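Local structure of OBCA, Oxalate Biosynthetic Component A (Burkholderia glumae, 4NNB) at residues Gly14-Phe19 against Ser279-Arg284; Tyr200-Pro205 against Val472-Gly477; Leu225-Leu230 against Asp259-Met264; Val316-Gln319 against Gly323-Asn326. The protein is probably an enzyme built around a TIM barrel, which holds a magnesium ion and a bound oxaloacetate ion in one pocket. One frame throughout, in Å; residues are numbered along the deposited sequence.

How the interactions relate
Interactions 2, 3 and 4 are buried, whereas interaction 1 lies nearer the surface. All four lie at the carboxyl-terminal end of the barrel strands: loop 14-19 comes after strand 5-10, loop 279-284 after strand 273-276, residues 316-326 after strand 308-311 and loop 472-477 after strand 469-472, while Leu225-Leu230 ends strand 222-229. Interactions 2 and 3 are apolar contacts, and in each a residue beside the packing binds magnesium, Glu475 or His226. Interactions 1 and 4 hold the oxaloacetate with arginine, serine and aromatic groups, and meet where Arg281 packs on Phe318. Interaction 4 alone joins its segments by backbone hydrogen bonds. Arg228 of interaction 3 also bonds the carbonyls of Gly14 and Pro17.

Interaction 1. Residues Gly14-Phe19 against Ser279-Arg284; sequences GAVPKF and SVRGDR. With OAA (oxaloacetate ion), chain C.
Oxaloacetate O4 is gripped twice by Arg281, whose NH2 reaches it at 2.8 Å and whose NE lies 3.0 Å from it. The oxygen sits at the edge of the guanidinium, in its plane, and both N-H groups converge on this one carboxylate oxygen with N-H...O angles of 151° (Arg281 NH2) and 142° (Arg281 NE), so neither bond is straight. The positive charge of Arg281 probably helps offset that of the carboxylate. Across the contact Val16 CG2 lies over one face of the guanidinium, 3.4 Å from Arg281 NH1, while the ring of Phe318 makes a cation-pi contact on the opposite face. The flat group is held between the two, which probably limits how far it can tilt. Lower down the chain, Ala15 CB rests 3.6 Å from Arg281 CG; a methyl is short enough to fit against the aliphatic stem at this bend. The second carboxylate oxygen, O5, receives a hydrogen bond of 2.8 Å from Ser279 OG. These loops follow barrel strands 5-10 and 273-276, and such loops carry the pocket in a TIM barrel. Ser279 also forms an ST turn, its OG accepting from Arg281 N at 3.1 Å; chi1 of 169° sets OG on the carbonyl side of Ser279, facing that N-H. One hydroxyl both holds the ligand and positions the arginine's backbone. A type II turn from Val280 to Asp283 follows, closed by Asp283 N to Val280 O at 2.8 Å; Gly282 takes its third position with a positive phi, a conformation that suits a residue without a side chain.

Interaction 2. Residues Tyr200-Pro205 against Val472-Gly477; sequences YLPITP and VGLEDG. With MG (magnesium ion), chain B; OAA (oxaloacetate ion), chain C.
The flat peptide joining Tyr200 to Leu201 carries Leu474 CD1 over one of its faces, 4.0 Å from Tyr200 O. The other flat group is the Glu475 carboxylate: Gly14 CA approaches one face closely, which the lack of a side chain on the glycine makes easy, and its OE1 binds magnesium at 2.2 Å. Since Glu475 OE2 is 3.4 Å from magnesium, the carboxylate is a one-oxygen ligand. The contact proper is leucine on leucine. Leu201 CD1 touches Leu474 CB at 3.7 Å, and the two side chains run antiparallel alongside each other, with the ring of Pro202 at the margin of the patch. Branched, fully apolar leucines suit this buried spot between the loop leading to helix 205-217 and the turn after barrel strand 469-472. That turn is tightened by Gly473 O, which accepts from both Asp476 N and Gly477 N; Gly473 itself has backbone angles that only a residue without a side chain takes easily. Glu475 follows Leu474 directly, its CG anti to the backbone N (chi1 173°) and the chain extended beyond, which carries the carboxylate outward to the ion. His224, His226, a water, and oxaloacetate O2 and O3 complete six ligands. Apolar packing of Leu474 probably steadies the backbone from which Glu475 presents a negative oxygen to a hard, doubly charged ion.

Interaction 3. Residues Leu225-Leu230 against Asp259-Met264; sequences LHTRDL and DAIVPM. With MG (magnesium ion), chain B; OAA (oxaloacetate ion), chain C.
Strand 222-229 of the barrel packs here against helix 255-268, through the outward side chains at the strand's end. Leu225 and Thr227 point toward the helix, and Ile261 touches both, with a different branch for each. Ile261 CG2 meets Leu225 CD1 at 3.9 Å, while Ile261 CD1 runs on to Thr227 CG2 at 4.1 Å. In Ile261, CG1 stands anti to the carbonyl carbon (chi1 -65°), which spreads the two methyls along the strand. Isoleucine suits this place because its CG2 branch and its longer CG1-CD1 arm reach different neighbours. Thr227 suits a place with two tasks: its methyl joins the apolar layer, and its OG1 bonds to Gln252 O and Val254 N. His226, between them in sequence, points away from the helix. Its NE2 binds magnesium at 2.1 Å, and its ND1 is hydrogen-bonded to Asn251 OD1, which probably fixes the rotation of the ring. Strand 222-229, helix 255-268 and the neighbouring parallel strand 273-276 make a beta-alpha-beta unit, the repeating element of the barrel. Helices packed outside and ligand-bearing residues turned inward at the carboxyl ends of parallel strands are the hallmark of the TIM barrel.

Interaction 4. Residues Val316-Gln319 against Gly323-Asn326; sequences VVFQ and GYDN. With OAA (oxaloacetate ion), chain C.
Val316 lies over a face of the Tyr324 ring, its CB 4.3 Å from the ring centroid and 17° off the normal, a CH-pi contact. CG2 of Val316 reaches the far part of the same ring, 4.1 Å from Tyr324 CZ, while its CG1 stands over a face of the Phe318 ring, offset toward the rim. One compact, branched side chain thus wedges against two aromatic rings that line the oxaloacetate pocket. The backbones hold the register: Val316 and Tyr324 form a single antiparallel bridge, a hydrogen-bonded pair. Val316 N gives to Tyr324 O at 2.9 Å in an almost straight bond (174° at the hydrogen), and Tyr324 N gives back to Val316 O at 2.9 Å. Gly323 crosses close by, with its CA 3.1 Å from Val316 O in a CA-H...O contact and 3.7 Å from Phe318 CD1 at that ring's edge; a CB on residue 323 would run into Val316 O, and a residue without one fits. Tyr324 has CG tucked between its backbone N and carbonyl carbon (chi1 51°), which swings the ring over Val316 and brings OH within 2.9 Å of oxaloacetate O5. Phe318, by contrast, meets the ligand only by van der Waals contact, Phe318 CZ being 3.9 Å from oxaloacetate O4. Asn326, beside Val316 CG2, ties its own amide to Arg292 and Ala314 O. The pocket wall here is apolar apart from the phenol hydroxyl: the valine and backbone bridge probably keep both rings oriented, and the polar contact with the anion is left to Tyr324 OH.

Interaction 1. Residues Gly14-Phe19 against Ser279-Arg284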
loop_
_atom_site.group_PDB
_atom_site.type_symbol
_atom_site.label_atom_id
_atom_site.label_comp_id
_atom_site.label_asym_id
_atom_site.label_seq_id
_atom_site.Cartn_x
_atom_site.Cartn_y
_atom_site.Cartn_z
ATOM N N GLY A 14 2.891 -1.943 -4.653
ATOM C CA GLY A 14 3.377 -2.784 -3.581
ATOM C C GLY A 14 3.129 -4.270 -3.740
ATOM O O GLY A 14 2.752 -4.758 -4.810
ATOM N N ALA A 15 3.343 -4.979 -2.640
ATOM C CA ALA A 15 3.167 -6.419 -2.578
ATOM C C ALA A 15 1.846 -6.830 -1.923
ATOM O O ALA A 15 1.279 -7.871 -2.255
ATOM C CB ALA A 15 4.334 -7.041 -1.827
ATOM N N VAL A 16 1.365 -6.022 -0.985
ATOM C CA VAL A 16 0.321 -6.482 -0.065
ATOM C C VAL A 16 -1.139 -6.147 -0.427
ATOM O O VAL A 16 -1.993 -7.047 -0.436
ATOM C CB VAL A 16 0.641 -6.080 1.398
ATOM C CG1 VAL A 16 -0.498 -6.477 2.334
ATOM C CG2 VAL A 16 1.963 -6.734 1.839
ATOM N N PRO A 17 -1.443 -4.868 -0.724
ATOM C CA PRO A 17 -2.872 -4.589 -0.935
ATOM C C PRO A 17 -3.441 -5.279 -2.190
ATOM O O PRO A 17 -2.677 -5.668 -3.085
ATOM C CB PRO A 17 -2.916 -3.059 -1.085
ATOM C CG PRO A 17 -1.543 -2.669 -1.547
ATOM C CD PRO A 17 -0.615 -3.656 -0.846
ATOM N N LYS A 18 -4.762 -5.440 -2.253
ATOM C CA LYS A 18 -5.382 -6.051 -3.427
ATOM C C LYS A 18 -6.448 -5.142 -4.057
ATOM O O LYS A 18 -7.069 -4.333 -3.374
ATOM C CB LYS A 18 -5.980 -7.427 -3.064
ATOM C CG LYS A 18 -4.933 -8.499 -2.713
ATOM C CD LYS A 18 -5.573 -9.862 -2.421
ATOM C CE LYS A 18 -6.200 -10.455 -3.679
ATOM N NZ LYS A 18 -6.919 -11.754 -3.437
ATOM N N PHE A 19 -6.641 -5.277 -5.366
ATOM C CA PHE A 19 -7.709 -4.569 -6.055
ATOM C C PHE A 19 -9.053 -5.201 -5.699
ATOM O O PHE A 19 -9.177 -6.423 -5.616
ATOM C CB PHE A 19 -7.485 -4.604 -7.572
ATOM C CG PHE A 19 -8.692 -4.191 -8.386
ATOM C CD1 PHE A 19 -9.036 -2.848 -8.524
ATOM C CD2 PHE A 19 -9.479 -5.151 -9.015
ATOM C CE1 PHE A 19 -10.149 -2.471 -9.276
ATOM C CE2 PHE A 19 -10.596 -4.786 -9.759
ATOM C CZ PHE A 19 -10.926 -3.445 -9.899
ATOM N N SER A 279 11.916 -7.101 -4.915
ATOM C CA SER A 279 11.437 -7.912 -3.798
ATOM C C SER A 279 10.757 -9.222 -4.238
ATOM O O SER A 279 10.078 -9.263 -5.271
ATOM C CB SER A 279 10.475 -7.068 -2.961
ATOM O OG SER A 279 9.794 -7.864 -2.028
ATOM N N VAL A 280 10.949 -10.300 -3.473
ATOM C CA VAL A 280 10.149 -11.512 -3.707
ATOM C C VAL A 280 9.224 -11.829 -2.526
ATOM O O VAL A 280 8.873 -12.990 -2.278
ATOM C CB VAL A 280 11.008 -12.747 -4.088
ATOM C CG1 VAL A 280 11.707 -12.517 -5.416
ATOM C CG2 VAL A 280 12.021 -13.077 -2.995
ATOM N N ARG A 281 8.829 -10.775 -1.821
ATOM C CA ARG A 281 7.855 -10.873 -0.737
ATOM C C ARG A 281 6.640 -11.699 -1.160
ATOM O O ARG A 281 6.126 -11.550 -2.280
ATOM C CB ARG A 281 7.411 -9.472 -0.290
ATOM C CG ARG A 281 6.018 -9.428 0.351
ATOM C CD ARG A 281 6.013 -9.003 1.813
ATOM N NE ARG A 281 6.009 -7.558 1.951
ATOM C CZ ARG A 281 5.348 -6.869 2.882
ATOM N NH1 ARG A 281 4.615 -7.471 3.808
ATOM N NH2 ARG A 281 5.438 -5.553 2.882
ATOM N N GLY A 282 6.214 -12.587 -0.265
ATOM C CA GLY A 282 5.078 -13.458 -0.514
ATOM C C GLY A 282 5.508 -14.715 -1.243
ATOM O O GLY A 282 4.750 -15.680 -1.347
ATOM N N ASP A 283 6.738 -14.703 -1.740
ATOM C CA ASP A 283 7.209 -15.751 -2.628
ATOM C C ASP A 283 8.580 -16.239 -2.196
ATOM O O ASP A 283 9.590 -15.945 -2.841
ATOM C CB ASP A 283 7.253 -15.229 -4.070
ATOM C CG ASP A 283 7.642 -16.294 -5.077
ATOM O OD1 ASP A 283 7.897 -17.454 -4.685
ATOM O OD2 ASP A 283 7.712 -15.959 -6.276
ATOM N N ARG A 284 8.610 -16.986 -1.098
ATOM C CA ARG A 284 9.780 -17.776 -0.730
ATOM C C ARG A 284 10.218 -18.696 -1.878
ATOM O O ARG A 284 9.463 -18.919 -2.828
ATOM C CB ARG A 284 9.454 -18.615 0.500
ATOM C CG ARG A 284 8.098 -19.307 0.418
ATOM C CD ARG A 284 7.854 -20.178 1.638
ATOM N NE ARG A 284 9.067 -20.909 1.990
ATOM C CZ ARG A 284 9.102 -21.964 2.794
ATOM N NH1 ARG A 284 7.981 -22.426 3.338
ATOM N NH2 ARG A 284 10.260 -22.558 3.049
HETATM O O1 OAA C . 12.224 -3.885 -2.411
HETATM O O2 OAA C . 10.184 -3.086 -3.003
HETATM O O4 OAA C . 7.371 -5.079 0.943
HETATM O O5 OAA C . 9.081 -6.494 0.341
HETATM O O3 OAA C . 8.048 -3.668 -1.436
HETATM C C1 OAA C . 10.953 -3.711 -2.152
HETATM C C2 OAA C . 10.404 -4.249 -0.849
HETATM C C3 OAA C . 8.900 -4.383 -0.764
HETATM C C4 OAA C . 8.419 -5.377 0.216
#

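Interaction 2. Residues Tyr200-Pro205 against Val472-Gly477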
loop_
_atom_site.group_PDB
_atom_site.type_symbol
_atom_site.label_atom_id
_atom_site.label_comp_id
_atom_site.label_asym_id
_atom_site.label_seq_id
_atom_site.Cartn_x
_atom_site.Cartn_y
_atom_site.Cartn_z
ATOM N N TYR A 200 -9.109 1.254 -6.372
ATOM C CA TYR A 200 -8.239 2.043 -7.252
ATOM C C TYR A 200 -6.803 1.497 -7.388
ATOM O O TYR A 200 -5.956 2.125 -8.027
ATOM C CB TYR A 200 -8.188 3.500 -6.785
ATOM C CG TYR A 200 -9.540 4.068 -6.442
ATOM C CD1 TYR A 200 -10.499 4.263 -7.432
ATOM C CD2 TYR A 200 -9.863 4.397 -5.127
ATOM C CE1 TYR A 200 -11.762 4.793 -7.122
ATOM C CE2 TYR A 200 -11.125 4.927 -4.802
ATOM C CZ TYR A 200 -12.067 5.117 -5.808
ATOM O OH TYR A 200 -13.315 5.637 -5.512
ATOM N N LEU A 201 -6.528 0.345 -6.784
ATOM C CA LEU A 201 -5.201 -0.264 -6.899
ATOM C C LEU A 201 -4.911 -0.725 -8.327
ATOM O O LEU A 201 -5.647 -1.548 -8.879
ATOM C CB LEU A 201 -5.070 -1.469 -5.966
ATOM C CG LEU A 201 -3.623 -1.967 -5.851
ATOM C CD1 LEU A 201 -2.841 -1.065 -4.901
ATOM C CD2 LEU A 201 -3.577 -3.435 -5.396
ATOM N N PRO A 202 -3.823 -0.213 -8.925
ATOM C CA PRO A 202 -3.466 -0.603 -10.298
ATOM C C PRO A 202 -2.618 -1.866 -10.340
ATOM O O PRO A 202 -1.525 -1.925 -9.753
ATOM C CB PRO A 202 -2.651 0.589 -10.806
ATOM C CG PRO A 202 -1.994 1.155 -9.542
ATOM C CD PRO A 202 -2.905 0.803 -8.369
ATOM N N ILE A 203 -3.122 -2.876 -11.041
ATOM C CA ILE A 203 -2.420 -4.151 -11.096
ATOM C C ILE A 203 -2.106 -4.613 -12.520
ATOM O O ILE A 203 -1.555 -5.694 -12.720
ATOM C CB ILE A 203 -3.194 -5.227 -10.341
ATOM C CG1 ILE A 203 -4.575 -5.459 -10.968
ATOM C CG2 ILE A 203 -3.335 -4.835 -8.877
ATOM C CD1 ILE A 203 -5.363 -6.560 -10.267
ATOM N N THR A 204 -2.439 -3.782 -13.500
ATOM C CA THR A 204 -2.174 -4.114 -14.899
ATOM C C THR A 204 -1.232 -3.080 -15.488
ATOM O O THR A 204 -1.122 -1.967 -14.958
ATOM C CB THR A 204 -3.472 -4.143 -15.729
ATOM O OG1 THR A 204 -4.018 -2.824 -15.798
ATOM C CG2 THR A 204 -4.486 -5.083 -15.113
ATOM N N PRO A 205 -0.539 -3.437 -16.584
ATOM C CA PRO A 205 0.377 -2.473 -17.202
ATOM C C PRO A 205 -0.292 -1.140 -17.528
ATOM O O PRO A 205 0.315 -0.081 -17.306
ATOM C CB PRO A 205 0.804 -3.182 -18.487
ATOM C CG PRO A 205 0.765 -4.650 -18.120
ATOM C CD PRO A 205 -0.422 -4.785 -17.185
ATOM N N VAL A 472 4.984 8.052 -0.340
ATOM C CA VAL A 472 3.594 7.701 -0.031
ATOM C C VAL A 472 3.077 6.852 -1.184
ATOM O O VAL A 472 3.711 6.783 -2.236
ATOM C CB VAL A 472 2.697 8.952 0.097
ATOM C CG1 VAL A 472 3.036 9.725 1.361
ATOM C CG2 VAL A 472 2.846 9.836 -1.141
ATOM N N GLY A 473 1.935 6.203 -0.985
ATOM C CA GLY A 473 1.288 5.474 -2.063
ATOM C C GLY A 473 0.490 4.303 -1.525
ATOM O O GLY A 473 0.666 3.930 -0.364
ATOM N N LEU A 474 -0.358 3.701 -2.362
ATOM C CA LEU A 474 -1.180 2.558 -1.932
ATOM C C LEU A 474 -0.364 1.373 -1.381
ATOM O O LEU A 474 -0.850 0.611 -0.534
ATOM C CB LEU A 474 -2.110 2.104 -3.061
ATOM C CG LEU A 474 -3.145 3.133 -3.541
ATOM C CD1 LEU A 474 -4.222 2.462 -4.421
ATOM C CD2 LEU A 474 -3.782 3.843 -2.350
ATOM N N GLU A 475 0.875 1.223 -1.845
ATOM C CA GLU A 475 1.791 0.241 -1.251
ATOM C C GLU A 475 1.892 0.358 0.269
ATOM O O GLU A 475 1.911 -0.655 0.978
ATOM C CB GLU A 475 3.192 0.378 -1.872
ATOM C CG GLU A 475 4.260 -0.487 -1.188
ATOM C CD GLU A 475 5.492 -0.679 -2.062
ATOM O OE1 GLU A 475 6.414 -1.424 -1.657
ATOM O OE2 GLU A 475 5.545 -0.063 -3.146
ATOM N N ASP A 476 1.948 1.587 0.775
ATOM C CA ASP A 476 2.181 1.816 2.208
ATOM C C ASP A 476 0.920 2.069 3.043
ATOM O O ASP A 476 0.873 1.715 4.222
ATOM C CB ASP A 476 3.162 2.975 2.394
ATOM C CG ASP A 476 4.470 2.729 1.681
ATOM O OD1 ASP A 476 5.046 3.682 1.104
ATOM O OD2 ASP A 476 4.903 1.566 1.672
ATOM N N GLY A 477 -0.087 2.690 2.434
ATOM C CA GLY A 477 -1.359 2.928 3.102
ATOM C C GLY A 477 -2.441 3.246 2.090
ATOM O O GLY A 477 -2.158 3.840 1.050
HETATM MG MG MG B . 8.192 -2.201 -2.655
HETATM O O1 OAA C . 12.224 -3.885 -2.411
HETATM O O2 OAA C . 10.184 -3.086 -3.003
HETATM O O4 OAA C . 7.371 -5.079 0.943
HETATM O O5 OAA C . 9.081 -6.494 0.341
HETATM O O3 OAA C . 8.048 -3.668 -1.436
HETATM C C1 OAA C . 10.953 -3.711 -2.152
HETATM C C2 OAA C . 10.404 -4.249 -0.849
HETATM C C3 OAA C . 8.900 -4.383 -0.764
HETATM C C4 OAA C . 8.419 -5.377 0.216
HETATM O O HOH W 1 9.059 -1.177 -0.836
#

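Interaction 3. Residues Leu225-Leu230 against Asp259-Met264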
loop_
_atom_site.group_PDB
_atom_site.type_symbol
_atom_site.label_atom_id
_atom_site.label_comp_id
_atom_site.label_asym_id
_atom_site.label_seq_id
_atom_site.Cartn_x
_atom_site.Cartn_y
_atom_site.Cartn_z
ATOM N N LEU A 225 7.840 0.831 -8.289
ATOM C CA LEU A 225 6.893 -0.074 -8.933
ATOM C C LEU A 225 7.004 -1.520 -8.458
ATOM O O LEU A 225 8.111 -2.026 -8.237
ATOM C CB LEU A 225 7.125 -0.053 -10.453
ATOM C CG LEU A 225 6.799 1.270 -11.154
ATOM C CD1 LEU A 225 7.095 1.195 -12.654
ATOM C CD2 LEU A 225 5.326 1.625 -10.917
ATOM N N HIS A 226 5.848 -2.170 -8.317
ATOM C CA HIS A 226 5.756 -3.628 -8.283
ATOM C C HIS A 226 4.845 -4.076 -9.421
ATOM O O HIS A 226 4.028 -3.297 -9.931
ATOM C CB HIS A 226 5.087 -4.128 -6.998
ATOM C CG HIS A 226 5.910 -3.990 -5.755
ATOM N ND1 HIS A 226 6.233 -5.070 -4.964
ATOM C CD2 HIS A 226 6.410 -2.896 -5.128
ATOM C CE1 HIS A 226 6.916 -4.653 -3.910
ATOM N NE2 HIS A 226 7.038 -3.338 -3.987
ATOM N N THR A 227 4.959 -5.346 -9.790
ATOM C CA THR A 227 3.977 -6.005 -10.637
ATOM C C THR A 227 3.319 -7.136 -9.853
ATOM O O THR A 227 3.810 -7.537 -8.793
ATOM C CB THR A 227 4.613 -6.554 -11.926
ATOM O OG1 THR A 227 5.807 -7.284 -11.595
ATOM C CG2 THR A 227 4.965 -5.406 -12.875
ATOM N N ARG A 228 2.202 -7.638 -10.375
ATOM C CA ARG A 228 1.441 -8.704 -9.732
ATOM C C ARG A 228 1.111 -9.787 -10.750
ATOM O O ARG A 228 0.870 -9.496 -11.916
ATOM C CB ARG A 228 0.113 -8.177 -9.167
ATOM C CG ARG A 228 0.228 -7.037 -8.150
ATOM C CD ARG A 228 0.947 -7.449 -6.880
ATOM N NE ARG A 228 0.845 -6.383 -5.886
ATOM C CZ ARG A 228 -0.189 -6.238 -5.059
ATOM N NH1 ARG A 228 -1.194 -7.115 -5.082
ATOM N NH2 ARG A 228 -0.210 -5.233 -4.195
ATOM N N ASP A 229 1.068 -11.033 -10.289
ATOM C CA ASP A 229 0.732 -12.166 -11.150
ATOM C C ASP A 229 -0.795 -12.339 -11.194
ATOM O O ASP A 229 -1.422 -12.610 -10.171
ATOM C CB ASP A 229 1.447 -13.414 -10.601
ATOM C CG ASP A 229 0.953 -14.722 -11.210
ATOM O OD1 ASP A 229 0.427 -14.719 -12.335
ATOM O OD2 ASP A 229 1.126 -15.766 -10.546
ATOM N N LEU A 230 -1.391 -12.156 -12.372
ATOM C CA LEU A 230 -2.847 -12.254 -12.522
ATOM C C LEU A 230 -3.275 -13.484 -13.330
ATOM O O LEU A 230 -4.415 -13.558 -13.788
ATOM C CB LEU A 230 -3.424 -10.998 -13.195
ATOM C CG LEU A 230 -3.096 -9.618 -12.616
ATOM C CD1 LEU A 230 -3.960 -8.536 -13.259
ATOM C CD2 LEU A 230 -3.262 -9.618 -11.112
ATOM N N ASP A 259 8.075 -4.898 -19.628
ATOM C CA ASP A 259 8.356 -4.635 -21.045
ATOM C C ASP A 259 7.330 -3.669 -21.625
ATOM O O ASP A 259 7.626 -2.902 -22.549
ATOM C CB ASP A 259 8.330 -5.939 -21.846
ATOM C CG ASP A 259 9.600 -6.753 -21.680
ATOM O OD1 ASP A 259 10.568 -6.241 -21.070
ATOM O OD2 ASP A 259 9.625 -7.892 -22.188
ATOM N N ALA A 260 6.130 -3.706 -21.060
ATOM C CA ALA A 260 5.054 -2.802 -21.455
ATOM C C ALA A 260 5.137 -1.485 -20.679
ATOM O O ALA A 260 5.118 -0.400 -21.272
ATOM C CB ALA A 260 3.701 -3.470 -21.246
ATOM N N ILE A 261 5.260 -1.578 -19.355
ATOM C CA ILE A 261 5.233 -0.386 -18.500
ATOM C C ILE A 261 6.347 0.616 -18.786
ATOM O O ILE A 261 6.082 1.814 -18.922
ATOM C CB ILE A 261 5.225 -0.752 -16.990
ATOM C CG1 ILE A 261 3.934 -1.490 -16.643
ATOM C CG2 ILE A 261 5.381 0.488 -16.128
ATOM C CD1 ILE A 261 4.017 -2.374 -15.394
ATOM N N VAL A 262 7.588 0.144 -18.862
ATOM C CA VAL A 262 8.713 1.057 -19.032
ATOM C C VAL A 262 8.563 1.988 -20.252
ATOM O O VAL A 262 8.632 3.207 -20.093
ATOM C CB VAL A 262 10.088 0.335 -19.005
ATOM C CG1 VAL A 262 11.197 1.300 -19.365
ATOM C CG2 VAL A 262 10.329 -0.294 -17.614
ATOM N N PRO A 263 8.327 1.433 -21.458
ATOM C CA PRO A 263 8.173 2.373 -22.580
ATOM C C PRO A 263 6.830 3.123 -22.585
ATOM O O PRO A 263 6.782 4.236 -23.113
ATOM C CB PRO A 263 8.275 1.468 -23.812
ATOM C CG PRO A 263 7.798 0.146 -23.339
ATOM C CD PRO A 263 8.301 0.032 -21.916
ATOM N N MET A 264 5.771 2.554 -22.016
ATOM C CA MET A 264 4.492 3.269 -22.001
ATOM C C MET A 264 4.597 4.513 -21.124
ATOM O O MET A 264 4.138 5.595 -21.502
ATOM C CB MET A 264 3.326 2.360 -21.590
ATOM C CG MET A 264 2.974 1.324 -22.661
ATOM S SD MET A 264 1.502 0.344 -22.302
ATOM C CE MET A 264 1.758 -0.009 -20.591
HETATM MG MG MG B . 8.192 -2.201 -2.655
HETATM O O1 OAA C . 12.224 -3.885 -2.411
HETATM O O2 OAA C . 10.184 -3.086 -3.003
HETATM O O4 OAA C . 7.371 -5.079 0.943
HETATM O O5 OAA C . 9.081 -6.494 0.341
HETATM O O3 OAA C . 8.048 -3.668 -1.436
HETATM C C1 OAA C . 10.953 -3.711 -2.152
HETATM C C2 OAA C . 10.404 -4.249 -0.849
HETATM C C3 OAA C . 8.900 -4.383 -0.764
HETATM C C4 OAA C . 8.419 -5.377 0.216
HETATM O O HOH W 1 9.059 -1.177 -0.836
#

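Interaction 4. Residues Val316-Gln319 against Gly323-Asn326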
loop_
_atom_site.group_PDB
_atom_site.type_symbol
_atom_site.label_atom_id
_atom_site.label_comp_id
_atom_site.label_asym_id
_atom_site.label_seq_id
_atom_site.Cartn_x
_atom_site.Cartn_y
_atom_site.Cartn_z
ATOM N N VAL A 316 14.936 -10.050 5.064
ATOM C CA VAL A 316 13.854 -9.186 5.551
ATOM C C VAL A 316 12.816 -10.105 6.190
ATOM O O VAL A 316 12.213 -10.920 5.507
ATOM C CB VAL A 316 13.230 -8.359 4.408
ATOM C CG1 VAL A 316 12.055 -7.525 4.925
ATOM C CG2 VAL A 316 14.273 -7.429 3.798
ATOM N N VAL A 317 12.653 -10.004 7.505
ATOM C CA VAL A 317 11.813 -10.939 8.240
ATOM C C VAL A 317 10.728 -10.155 8.973
ATOM O O VAL A 317 10.913 -9.759 10.132
ATOM C CB VAL A 317 12.637 -11.757 9.263
ATOM C CG1 VAL A 317 11.774 -12.875 9.857
ATOM C CG2 VAL A 317 13.919 -12.341 8.606
ATOM N N PHE A 318 9.612 -9.908 8.286
ATOM C CA PHE A 318 8.508 -9.139 8.869
ATOM C C PHE A 318 7.927 -9.875 10.074
ATOM O O PHE A 318 7.652 -11.073 9.993
ATOM C CB PHE A 318 7.378 -8.962 7.851
ATOM C CG PHE A 318 7.757 -8.177 6.624
ATOM C CD1 PHE A 318 8.058 -8.831 5.437
ATOM C CD2 PHE A 318 7.783 -6.792 6.645
ATOM C CE1 PHE A 318 8.396 -8.113 4.294
ATOM C CE2 PHE A 318 8.116 -6.066 5.499
ATOM C CZ PHE A 318 8.426 -6.733 4.328
ATOM N N GLN A 319 7.708 -9.167 11.177
ATOM C CA GLN A 319 7.031 -9.787 12.318
ATOM C C GLN A 319 5.658 -10.295 11.913
ATOM O O GLN A 319 5.215 -11.335 12.393
ATOM C CB GLN A 319 6.943 -8.831 13.505
ATOM C CG GLN A 319 8.304 -8.530 14.135
ATOM C CD GLN A 319 8.183 -8.032 15.557
ATOM O OE1 GLN A 319 7.199 -8.320 16.242
ATOM N NE2 GLN A 319 9.176 -7.272 16.010
ATOM N N GLY A 323 8.316 -12.601 4.834
ATOM C CA GLY A 323 9.592 -12.046 4.393
ATOM C C GLY A 323 10.363 -12.830 3.338
ATOM O O GLY A 323 9.864 -13.803 2.776
ATOM N N TYR A 324 11.594 -12.404 3.071
ATOM C CA TYR A 324 12.414 -13.039 2.033
ATOM C C TYR A 324 13.895 -12.795 2.297
ATOM O O TYR A 324 14.293 -11.750 2.831
ATOM C CB TYR A 324 12.049 -12.523 0.627
ATOM C CG TYR A 324 12.049 -11.020 0.546
ATOM C CD1 TYR A 324 10.968 -10.287 1.017
ATOM C CD2 TYR A 324 13.132 -10.326 0.016
ATOM C CE1 TYR A 324 10.957 -8.910 0.969
ATOM C CE2 TYR A 324 13.126 -8.934 -0.037
ATOM C CZ TYR A 324 12.025 -8.242 0.445
ATOM O OH TYR A 324 11.977 -6.868 0.413
ATOM N N ASP A 325 14.708 -13.761 1.896
ATOM C CA ASP A 325 16.152 -13.682 2.114
ATOM C C ASP A 325 16.814 -12.780 1.084
ATOM O O ASP A 325 16.295 -12.567 -0.019
ATOM C CB ASP A 325 16.769 -15.089 2.043
ATOM C CG ASP A 325 18.177 -15.160 2.659
ATOM O OD1 ASP A 325 18.600 -14.222 3.366
ATOM O OD2 ASP A 325 18.849 -16.176 2.437
ATOM N N ASN A 326 17.955 -12.234 1.472
ATOM C CA ASN A 326 18.871 -11.612 0.545
ATOM C C ASN A 326 20.259 -12.072 0.951
ATOM O O ASN A 326 20.906 -11.431 1.767
ATOM C CB ASN A 326 18.758 -10.087 0.607
ATOM C CG ASN A 326 17.352 -9.587 0.242
ATOM O OD1 ASN A 326 17.027 -9.412 -0.936
ATOM N ND2 ASN A 326 16.515 -9.383 1.255
HETATM O O1 OAA C . 12.224 -3.885 -2.411
HETATM O O2 OAA C . 10.184 -3.086 -3.003
HETATM O O4 OAA C . 7.371 -5.079 0.943
HETATM O O5 OAA C . 9.081 -6.494 0.341
HETATM O O3 OAA C . 8.048 -3.668 -1.436
HETATM C C1 OAA C . 10.953 -3.711 -2.152
HETATM C C2 OAA C . 10.404 -4.249 -0.849
HETATM C C3 OAA C . 8.900 -4.383 -0.764
HETATM C C4 OAA C . 8.419 -5.377 0.216
HETATM O O HOH W 2 8.577 -12.724 7.280
#